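Local coordinates for protein thermosome subunit (Methanococcoides burtonii, PDB 3AQ1) that probably binds and hydrolyses ATP to help unfolded proteins fold, as a group II chaperonin of the TCP-1 family, at residues L191-P196 against T282-L287; V241-K246 against R265-S270; A231-A236 against D286-T291; K225-M230 against D250-Y255. One frame throughout, in Å; residues are numbered along the deposited sequence.

Interaction 1. Residues L191-P196 against T282-L287; sequences LLLSCP and TIIQDL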
# COMPACT_ATOMS: atom_id res chain seq x y z
N LEU A 191 15.60 25.29 1.05
CA LEU A 191 14.44 26.17 1.06
C LEU A 191 13.44 25.70 -0.01
O LEU A 191 13.82 25.50 -1.16
CB LEU A 191 14.88 27.62 0.79
CG LEU A 191 13.84 28.73 0.75
CD1 LEU A 191 13.31 29.04 2.13
CD2 LEU A 191 14.41 29.99 0.11
N LEU A 192 12.19 25.50 0.37
CA LEU A 192 11.15 25.11 -0.61
C LEU A 192 10.22 26.29 -0.90
O LEU A 192 9.65 26.86 0.02
CB LEU A 192 10.36 23.89 -0.12
CG LEU A 192 11.27 22.74 0.31
CD1 LEU A 192 10.51 21.59 0.93
CD2 LEU A 192 12.08 22.26 -0.85
N LEU A 193 10.09 26.65 -2.17
CA LEU A 193 9.19 27.73 -2.58
C LEU A 193 8.08 27.21 -3.47
O LEU A 193 8.35 26.57 -4.47
CB LEU A 193 9.95 28.83 -3.35
CG LEU A 193 11.18 29.47 -2.69
CD1 LEU A 193 11.74 30.61 -3.54
CD2 LEU A 193 10.86 29.97 -1.31
N SER A 194 6.84 27.49 -3.11
CA SER A 194 5.72 27.22 -4.00
C SER A 194 5.40 28.49 -4.79
O SER A 194 4.70 28.46 -5.79
CB SER A 194 4.49 26.76 -3.21
OG SER A 194 4.02 27.82 -2.38
N CYS A 195 5.94 29.61 -4.33
CA CYS A 195 5.78 30.85 -5.05
C CYS A 195 6.89 31.04 -6.07
O CYS A 195 7.99 30.51 -5.90
CB CYS A 195 5.75 32.04 -4.08
SG CYS A 195 7.23 32.32 -3.15
N PRO A 196 6.61 31.81 -7.13
CA PRO A 196 7.62 32.12 -8.14
C PRO A 196 8.62 33.12 -7.59
O PRO A 196 8.26 33.91 -6.71
CB PRO A 196 6.81 32.81 -9.25
CG PRO A 196 5.37 32.69 -8.86
CD PRO A 196 5.35 32.52 -7.38
N THR A 282 9.88 23.73 5.26
CA THR A 282 8.51 24.18 5.23
C THR A 282 8.27 24.96 3.94
O THR A 282 8.92 25.97 3.69
CB THR A 282 8.18 25.05 6.45
OG1 THR A 282 8.54 24.34 7.64
CG2 THR A 282 6.69 25.37 6.48
N ILE A 283 7.36 24.45 3.12
CA ILE A 283 7.04 25.07 1.85
C ILE A 283 6.54 26.48 2.08
O ILE A 283 5.64 26.71 2.87
CB ILE A 283 5.95 24.27 1.11
CG1 ILE A 283 6.29 22.78 1.11
CG2 ILE A 283 5.76 24.83 -0.27
CD1 ILE A 283 5.65 21.99 -0.01
N ILE A 284 7.13 27.43 1.36
CA ILE A 284 6.89 28.84 1.59
C ILE A 284 6.10 29.46 0.46
O ILE A 284 6.40 29.22 -0.71
CB ILE A 284 8.22 29.57 1.69
CG1 ILE A 284 8.77 29.46 3.10
CG2 ILE A 284 8.08 31.00 1.27
CD1 ILE A 284 10.14 30.02 3.18
N GLN A 285 5.09 30.26 0.81
CA GLN A 285 4.24 30.89 -0.20
C GLN A 285 4.51 32.37 -0.33
O GLN A 285 4.26 32.96 -1.38
CB GLN A 285 2.76 30.65 0.08
CG GLN A 285 2.13 29.59 -0.79
CD GLN A 285 1.86 28.30 -0.02
OE1 GLN A 285 1.71 28.33 1.20
NE2 GLN A 285 1.78 27.18 -0.74
N ASP A 286 5.02 32.97 0.73
CA ASP A 286 5.31 34.40 0.74
C ASP A 286 6.80 34.55 0.97
O ASP A 286 7.32 34.10 1.98
CB ASP A 286 4.51 35.08 1.86
CG ASP A 286 4.62 36.62 1.84
OD1 ASP A 286 5.53 37.17 1.19
OD2 ASP A 286 3.79 37.28 2.51
N LEU A 287 7.50 35.16 0.01
CA LEU A 287 8.94 35.40 0.16
C LEU A 287 9.25 36.33 1.33
O LEU A 287 10.40 36.40 1.79
CB LEU A 287 9.53 36.00 -1.13
CG LEU A 287 9.52 35.18 -2.42
CD1 LEU A 287 9.85 36.07 -3.60
CD2 LEU A 287 10.48 34.00 -2.35
O HOH W 1 11.60 25.83 3.01
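Ile284 O is gripped twice by Ser194: the backbone N donates at 3.0 Å, a fairly straight bond with 163° at the hydrogen, and the side-chain OG donates at 3.2 Å. Both reach the oxygen from the same face of its carbonyl plane, the hydroxyl from well above it. A chi1 of 65° sets OG between the backbone N and the carbonyl carbon of Ser194, which lets one residue supply both donors. Two residues before Ser194, Leu192 O accepts from Ile284 N at 2.9 Å, so Leu193 and Ile284 form a single beta bridge. A water extends the pairing, accepting from Leu192 N and donating to Thr282 O. Ile284 is held by leucines too: its CD1 meets Leu191 CD1 at 3.5 Å, the two side chains crossing at about a right angle, while its CG2 lies beside Leu193 CD2. Leu287 packs its CG on Cys195 SG at 3.7 Å and its CD2 on Leu193 CD1. In the probable apical domain, the bridge fastens the loop after helix 269-279 to the end of strand 184-193, whose backbone also pairs with strand 241-244; Leu192 packs on helix 269-279, and Leu191 and Leu193 touch Val234 of helix 226-235.

Interaction 2. Residues V241-K246 against R265-S270; sequences VVFCQK and RRVKKS
Gln245 runs past Val267 O to the aliphatic chain of Lys269, at the start of helix 269-279. Gln245 CB lies 3.8 Å from Val267 O, and CG comes closer to that same oxygen, at 3.4 Å. With CG anti to the backbone N (chi1 179°) and the chain extended beyond it, the amide reaches Lys269: CD and OE1 both face Lys269 CG, OE1 at 3.4 Å, while NE2 lies 3.8 Å from Lys269 CD. An alanine here would probably leave the methylenes of Lys269 without their amide neighbour and freer to move. Strand 241-244 pairs in parallel with 184-193 and 262-264 in a mixed sheet consistent with the apical domain of group II chaperonins; after strand 262-264 the chain bends past the end of strand 241-244 and enters helix 269-279, with Lys268 at the N-cap position. Two backbone bonds fix that bend. Val267 N donates to Cys244 O at 3.0 Å, and Arg266 N gives Lys246 O a nearly straight bond, also 3.0 Å, from above the carbonyl plane. Deeper in, Val267 CG2 touches the edge of the Phe243 ring, 4.1 Å from CD1, and both side chains also pack on Leu272 of the helix.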
# COMPACT_ATOMS: atom_id res chain seq x y z
N VAL A 241 20.36 25.58 -0.94
CA VAL A 241 19.68 24.89 -2.00
C VAL A 241 18.25 25.40 -2.01
O VAL A 241 17.61 25.47 -0.95
CB VAL A 241 19.70 23.38 -1.72
CG1 VAL A 241 18.75 22.66 -2.63
CG2 VAL A 241 21.12 22.85 -1.83
N VAL A 242 17.79 25.77 -3.19
CA VAL A 242 16.42 26.25 -3.34
C VAL A 242 15.70 25.42 -4.39
O VAL A 242 16.17 25.31 -5.52
CB VAL A 242 16.40 27.72 -3.77
CG1 VAL A 242 14.98 28.19 -3.91
CG2 VAL A 242 17.14 28.57 -2.78
N PHE A 243 14.58 24.83 -4.01
CA PHE A 243 13.67 24.21 -4.97
C PHE A 243 12.45 25.10 -5.13
O PHE A 243 11.75 25.39 -4.17
CB PHE A 243 13.23 22.82 -4.49
CG PHE A 243 14.32 21.80 -4.52
CD1 PHE A 243 14.64 21.15 -5.70
CD2 PHE A 243 15.02 21.48 -3.37
CE1 PHE A 243 15.65 20.20 -5.74
CE2 PHE A 243 16.03 20.53 -3.39
CZ PHE A 243 16.35 19.88 -4.57
N CYS A 244 12.20 25.55 -6.35
CA CYS A 244 11.05 26.41 -6.58
C CYS A 244 10.03 25.70 -7.45
O CYS A 244 10.36 25.09 -8.45
CB CYS A 244 11.49 27.72 -7.24
SG CYS A 244 10.15 28.87 -7.53
N GLN A 245 8.77 25.77 -7.05
CA GLN A 245 7.74 25.08 -7.78
C GLN A 245 7.50 25.80 -9.11
O GLN A 245 7.05 25.20 -10.07
CB GLN A 245 6.46 24.99 -6.96
CG GLN A 245 5.32 24.29 -7.67
CD GLN A 245 4.02 24.35 -6.90
OE1 GLN A 245 4.01 24.21 -5.67
NE2 GLN A 245 2.93 24.57 -7.61
N LYS A 246 7.80 27.09 -9.15
CA LYS A 246 7.51 27.87 -10.35
C LYS A 246 8.77 28.47 -10.94
O LYS A 246 9.86 27.94 -10.74
CB LYS A 246 6.46 28.95 -10.07
CG LYS A 246 5.03 28.40 -10.09
CD LYS A 246 4.14 29.05 -9.03
CE LYS A 246 2.82 28.29 -8.87
NZ LYS A 246 2.07 28.71 -7.64
N ARG A 265 14.32 25.27 -10.88
CA ARG A 265 13.03 25.90 -11.16
C ARG A 265 12.01 24.86 -11.60
O ARG A 265 12.37 23.73 -11.92
CB ARG A 265 13.18 26.96 -12.24
CG ARG A 265 13.35 26.38 -13.63
CD ARG A 265 13.94 27.39 -14.63
NE ARG A 265 14.05 26.79 -15.95
CZ ARG A 265 13.15 26.95 -16.91
NH1 ARG A 265 12.08 27.72 -16.71
NH2 ARG A 265 13.31 26.36 -18.08
N ARG A 266 10.74 25.25 -11.61
CA ARG A 266 9.61 24.42 -12.08
C ARG A 266 9.63 22.97 -11.57
O ARG A 266 9.75 22.01 -12.34
CB ARG A 266 9.48 24.50 -13.61
CG ARG A 266 9.40 25.93 -14.12
CD ARG A 266 8.73 26.07 -15.48
NE ARG A 266 8.68 27.47 -15.89
CZ ARG A 266 7.84 28.38 -15.39
NH1 ARG A 266 6.95 28.02 -14.46
NH2 ARG A 266 7.89 29.64 -15.82
N VAL A 267 9.50 22.82 -10.26
CA VAL A 267 9.58 21.53 -9.61
C VAL A 267 8.18 21.06 -9.37
O VAL A 267 7.33 21.84 -8.91
CB VAL A 267 10.34 21.62 -8.27
CG1 VAL A 267 10.19 20.33 -7.45
CG2 VAL A 267 11.77 21.86 -8.53
N LYS A 268 7.92 19.79 -9.69
CA LYS A 268 6.58 19.24 -9.53
C LYS A 268 6.15 19.36 -8.08
O LYS A 268 6.88 18.96 -7.18
CB LYS A 268 6.53 17.77 -9.98
CG LYS A 268 6.85 17.56 -11.45
CD LYS A 268 6.64 16.10 -11.89
CE LYS A 268 7.56 15.16 -11.14
NZ LYS A 268 7.39 13.74 -11.55
N LYS A 269 4.96 19.94 -7.88
CA LYS A 269 4.31 20.03 -6.57
C LYS A 269 4.46 18.77 -5.70
O LYS A 269 4.56 18.86 -4.48
CB LYS A 269 2.82 20.40 -6.74
CG LYS A 269 2.23 21.28 -5.63
CD LYS A 269 0.83 21.82 -5.99
CE LYS A 269 0.39 22.96 -5.04
NZ LYS A 269 -0.76 23.79 -5.54
N SER A 270 4.48 17.59 -6.31
CA SER A 270 4.54 16.37 -5.51
C SER A 270 5.96 16.09 -5.06
O SER A 270 6.18 15.46 -4.02
CB SER A 270 4.00 15.19 -6.31
OG SER A 270 4.88 14.88 -7.38

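Interaction 3. Residues A231-A236 against D286-T291; sequences AEKVIA and DLDQIT
Lys233 places CG anti to its carbonyl carbon (chi1 -55°) and then runs extended to its tip, while Asp288, with chi1 -78°, puts its carboxylate carbon on the corresponding side of its own backbone. The two side chains meet in a salt bridge in which Lys233 NZ donates to Asp288 OD1 at 2.7 Å and is met by that oxygen's syn lone pair, the one on the side of the other oxygen. Asp288 itself belongs to a type I beta turn from Asp286 to Gln289. Its backbone N donates to Asp286 OD1 at 2.8 Å, completing an Asx turn, and the donor lies above the carboxylate plane. The turn therefore sets the backbone that carries the acid of the salt bridge. Beside this polar pair, Val234 CG2 and Leu287 CD2 form the apolar side-chain pair, 4.2 Å apart. Ile290 CD1 packs against Lys233 O at 3.9 Å, and Lys233 CB lies near Leu287 O. The contact as a whole lies at the surface of what is probably the apical domain and joins the last turns of helix 226-235 to the loop between helix 269-279 and strand 296-298. Strand 184-193 backs both, with Val234 and Leu287 touching Leu193, and Val234 and Ile290 touching Leu191.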
# COMPACT_ATOMS: atom_id res chain seq x y z
N ALA A 231 15.70 38.42 -5.26
CA ALA A 231 16.74 37.43 -5.04
C ALA A 231 17.32 37.51 -3.62
O ALA A 231 17.56 36.49 -2.98
CB ALA A 231 17.84 37.57 -6.10
N GLU A 232 17.54 38.73 -3.13
CA GLU A 232 18.16 38.90 -1.82
C GLU A 232 17.35 38.26 -0.67
O GLU A 232 17.92 37.77 0.30
CB GLU A 232 18.44 40.38 -1.53
CG GLU A 232 19.20 40.61 -0.24
CD GLU A 232 20.59 40.00 -0.28
OE1 GLU A 232 21.15 39.86 -1.40
OE2 GLU A 232 21.13 39.69 0.81
N LYS A 233 16.03 38.26 -0.80
CA LYS A 233 15.19 37.61 0.20
C LYS A 233 15.42 36.09 0.22
O LYS A 233 15.34 35.46 1.27
CB LYS A 233 13.72 37.95 -0.01
CG LYS A 233 13.43 39.46 -0.06
CD LYS A 233 11.96 39.75 -0.26
CE LYS A 233 11.65 41.23 -0.10
NZ LYS A 233 10.27 41.53 -0.58
N VAL A 234 15.70 35.50 -0.94
CA VAL A 234 16.06 34.09 -1.00
C VAL A 234 17.46 33.89 -0.44
O VAL A 234 17.70 32.99 0.37
CB VAL A 234 15.99 33.50 -2.44
CG1 VAL A 234 16.54 32.10 -2.46
CG2 VAL A 234 14.57 33.52 -2.99
N ILE A 235 18.39 34.74 -0.87
CA ILE A 235 19.78 34.60 -0.42
C ILE A 235 19.89 34.72 1.10
O ILE A 235 20.64 33.98 1.73
CB ILE A 235 20.69 35.65 -1.06
CG1 ILE A 235 20.53 35.65 -2.58
CG2 ILE A 235 22.12 35.39 -0.68
CD1 ILE A 235 21.82 35.95 -3.34
N ALA A 236 19.12 35.64 1.66
CA ALA A 236 19.12 35.91 3.09
C ALA A 236 18.53 34.81 3.99
O ALA A 236 18.58 34.91 5.22
CB ALA A 236 18.42 37.24 3.36
N ASP A 286 5.02 32.97 0.73
CA ASP A 286 5.31 34.40 0.74
C ASP A 286 6.80 34.55 0.97
O ASP A 286 7.32 34.10 1.98
CB ASP A 286 4.51 35.08 1.86
CG ASP A 286 4.62 36.62 1.84
OD1 ASP A 286 5.53 37.17 1.19
OD2 ASP A 286 3.79 37.28 2.51
N LEU A 287 7.50 35.16 0.01
CA LEU A 287 8.94 35.40 0.16
C LEU A 287 9.25 36.33 1.33
O LEU A 287 10.40 36.40 1.79
CB LEU A 287 9.53 36.00 -1.13
CG LEU A 287 9.52 35.18 -2.42
CD1 LEU A 287 9.85 36.07 -3.60
CD2 LEU A 287 10.48 34.00 -2.35
N ASP A 288 8.24 37.05 1.81
CA ASP A 288 8.45 38.04 2.86
C ASP A 288 8.41 37.41 4.24
O ASP A 288 8.74 38.04 5.25
CB ASP A 288 7.41 39.17 2.74
CG ASP A 288 7.75 40.15 1.63
OD1 ASP A 288 8.95 40.46 1.49
OD2 ASP A 288 6.82 40.60 0.91
N GLN A 289 8.03 36.14 4.28
CA GLN A 289 7.87 35.45 5.55
C GLN A 289 8.66 34.15 5.59
O GLN A 289 8.10 33.07 5.78
CB GLN A 289 6.38 35.22 5.82
CG GLN A 289 5.63 36.52 6.10
CD GLN A 289 4.12 36.37 6.08
OE1 GLN A 289 3.57 35.62 5.27
NE2 GLN A 289 3.44 37.09 6.97
N ILE A 290 9.97 34.27 5.43
CA ILE A 290 10.85 33.11 5.51
C ILE A 290 11.54 33.10 6.86
O ILE A 290 12.18 34.06 7.23
CB ILE A 290 11.95 33.15 4.43
CG1 ILE A 290 11.34 33.22 3.04
CG2 ILE A 290 12.84 31.93 4.51
CD1 ILE A 290 12.34 32.99 1.95
N THR A 291 11.40 31.99 7.58
CA THR A 291 12.01 31.84 8.90
C THR A 291 13.26 30.99 8.79
O THR A 291 13.54 30.41 7.75
CB THR A 291 11.07 31.11 9.88
OG1 THR A 291 9.76 31.68 9.81
CG2 THR A 291 11.58 31.21 11.30

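Interaction 4. Residues K225-M230 against D250-Y255; sequences KMMREM and DMAQYY
Met251 touches Met227 first, its CB lying 4.2 Å from CG of the other methionine, whose chain bends at chi2 and chi3. Next comes Ala252, closer to the same methionine: Met227 CG is 3.6 Å from Ala252 N and 3.8 Å from Ala252 CB. The small side chain fits a crossing where the axes of the two helical segments pass 8.7 Å apart at -52°; helices 226-235 and 250-258 pack together here, probably in the apical domain. One turn on, Tyr255 reaches across to Arg228. Arg228 CG lies 3.4 Å from Tyr255 CE2, and its extended chain carries NE on to donate to Tyr255 OH at 3.1 Å, a bent bond with 137° at the hydrogen. The hydroxyl sits near the edge of the guanidinium, whose plane is turned 72° from the ring. Met227 O lies near the plane of the Tyr255 ring, at its edge, 4.0 Å from Tyr255 CD2. An alanine in place of Tyr255 would probably leave Arg228 NE without this acceptor and open a gap beside its methylenes. The chemistry is divided between a buried methionine-alanine contact and a polar, more exposed side, where one bent bond is likely to restrain the guanidinium only loosely.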
# COMPACT_ATOMS: atom_id res chain seq x y z
N LYS A 225 16.45 46.70 -11.11
CA LYS A 225 16.98 46.35 -9.79
C LYS A 225 15.90 45.74 -8.90
O LYS A 225 16.18 45.28 -7.80
CB LYS A 225 17.59 47.58 -9.11
CG LYS A 225 18.42 47.29 -7.86
CD LYS A 225 19.15 48.53 -7.33
CE LYS A 225 20.16 48.17 -6.23
NZ LYS A 225 21.00 49.33 -5.75
N MET A 226 14.67 45.75 -9.39
CA MET A 226 13.54 45.12 -8.70
C MET A 226 13.91 43.71 -8.25
O MET A 226 13.45 43.21 -7.22
CB MET A 226 12.36 45.00 -9.67
CG MET A 226 11.63 46.30 -9.94
SD MET A 226 10.70 46.80 -8.48
CE MET A 226 9.70 45.33 -8.21
N MET A 227 14.76 43.08 -9.06
CA MET A 227 15.03 41.66 -8.93
C MET A 227 16.16 41.39 -7.95
O MET A 227 16.33 40.27 -7.48
CB MET A 227 15.32 41.08 -10.32
CG MET A 227 14.82 39.66 -10.56
SD MET A 227 13.15 39.30 -9.96
CE MET A 227 12.24 40.70 -10.58
N ARG A 228 16.93 42.43 -7.63
CA ARG A 228 17.96 42.30 -6.60
C ARG A 228 17.29 42.00 -5.26
O ARG A 228 17.64 41.02 -4.59
CB ARG A 228 18.80 43.57 -6.50
CG ARG A 228 20.28 43.36 -6.80
CD ARG A 228 20.95 44.67 -7.20
NE ARG A 228 22.25 44.45 -7.83
CZ ARG A 228 23.41 44.49 -7.20
NH1 ARG A 228 23.46 44.76 -5.90
NH2 ARG A 228 24.54 44.27 -7.87
N GLU A 229 16.32 42.83 -4.90
CA GLU A 229 15.56 42.63 -3.67
C GLU A 229 14.78 41.31 -3.62
O GLU A 229 14.62 40.71 -2.56
CB GLU A 229 14.64 43.82 -3.42
CG GLU A 229 15.39 45.10 -3.14
CD GLU A 229 14.47 46.25 -2.81
OE1 GLU A 229 13.26 46.14 -3.14
OE2 GLU A 229 14.95 47.25 -2.22
N MET A 230 14.28 40.85 -4.76
CA MET A 230 13.61 39.55 -4.79
C MET A 230 14.62 38.45 -4.48
O MET A 230 14.43 37.65 -3.56
CB MET A 230 12.99 39.32 -6.16
CG MET A 230 12.20 38.04 -6.30
SD MET A 230 10.61 38.48 -6.96
CE MET A 230 10.04 39.55 -5.62
N ASP A 250 15.54 35.26 -14.65
CA ASP A 250 16.93 35.09 -15.06
C ASP A 250 17.92 35.87 -14.21
O ASP A 250 18.97 35.35 -13.81
CB ASP A 250 17.08 35.51 -16.51
CG ASP A 250 16.45 34.53 -17.44
OD1 ASP A 250 15.64 34.96 -18.29
OD2 ASP A 250 16.78 33.34 -17.30
N MET A 251 17.59 37.14 -13.97
CA MET A 251 18.45 38.01 -13.19
C MET A 251 18.52 37.53 -11.74
O MET A 251 19.60 37.47 -11.15
CB MET A 251 17.96 39.45 -13.29
CG MET A 251 19.00 40.46 -12.88
SD MET A 251 20.30 40.71 -14.10
CE MET A 251 19.31 41.16 -15.53
N ALA A 252 17.38 37.17 -11.17
CA ALA A 252 17.38 36.54 -9.86
C ALA A 252 18.22 35.25 -9.84
O ALA A 252 18.78 34.89 -8.81
CB ALA A 252 15.96 36.27 -9.41
N GLN A 253 18.30 34.55 -10.96
CA GLN A 253 19.13 33.36 -10.99
C GLN A 253 20.60 33.74 -10.94
O GLN A 253 21.41 33.01 -10.38
CB GLN A 253 18.86 32.54 -12.23
CG GLN A 253 17.60 31.72 -12.18
CD GLN A 253 17.51 30.80 -13.35
OE1 GLN A 253 16.44 30.59 -13.91
NE2 GLN A 253 18.64 30.25 -13.75
N TYR A 254 20.94 34.88 -11.52
CA TYR A 254 22.32 35.35 -11.53
C TYR A 254 22.84 35.69 -10.12
O TYR A 254 23.93 35.27 -9.73
CB TYR A 254 22.48 36.54 -12.47
CG TYR A 254 23.86 37.14 -12.45
CD1 TYR A 254 24.94 36.44 -12.97
CD2 TYR A 254 24.09 38.40 -11.90
CE1 TYR A 254 26.21 36.98 -12.94
CE2 TYR A 254 25.36 38.94 -11.87
CZ TYR A 254 26.42 38.23 -12.39
OH TYR A 254 27.69 38.75 -12.38
N TYR A 255 22.04 36.43 -9.36
CA TYR A 255 22.35 36.76 -7.97
C TYR A 255 22.41 35.53 -7.08
O TYR A 255 23.31 35.39 -6.25
CB TYR A 255 21.32 37.75 -7.43
CG TYR A 255 21.33 39.06 -8.17
CD1 TYR A 255 22.53 39.64 -8.55
CD2 TYR A 255 20.15 39.71 -8.49
CE1 TYR A 255 22.56 40.84 -9.24
CE2 TYR A 255 20.17 40.91 -9.17
CZ TYR A 255 21.37 41.47 -9.55
OH TYR A 255 21.38 42.66 -10.23

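All four contacts lie on one side of the chain's centre; interactions 1 and 2 reach the mixed sheet, while 3 and 4 are tied to them through helix 226-235. Interactions 1 and 2, centres about 9 Å apart, are joined through neighbouring strands 184-193 and 241-244, with Leu193 O 2.7 Å from Gln245 N in a probable hydrogen bond. Interaction 3 shares Asp286 and Leu287 with interaction 1, also about 9 Å away between centres, and Ile284 CD1 packs on Ile290 CG1 at 3.4 Å. The centres of interactions 3 and 4 are about 12 Å apart; Ala231 CB lies 3.7 Å from Tyr255 CB. Interactions 2 and 4, about 17 Å apart by centres, are the most widely separated.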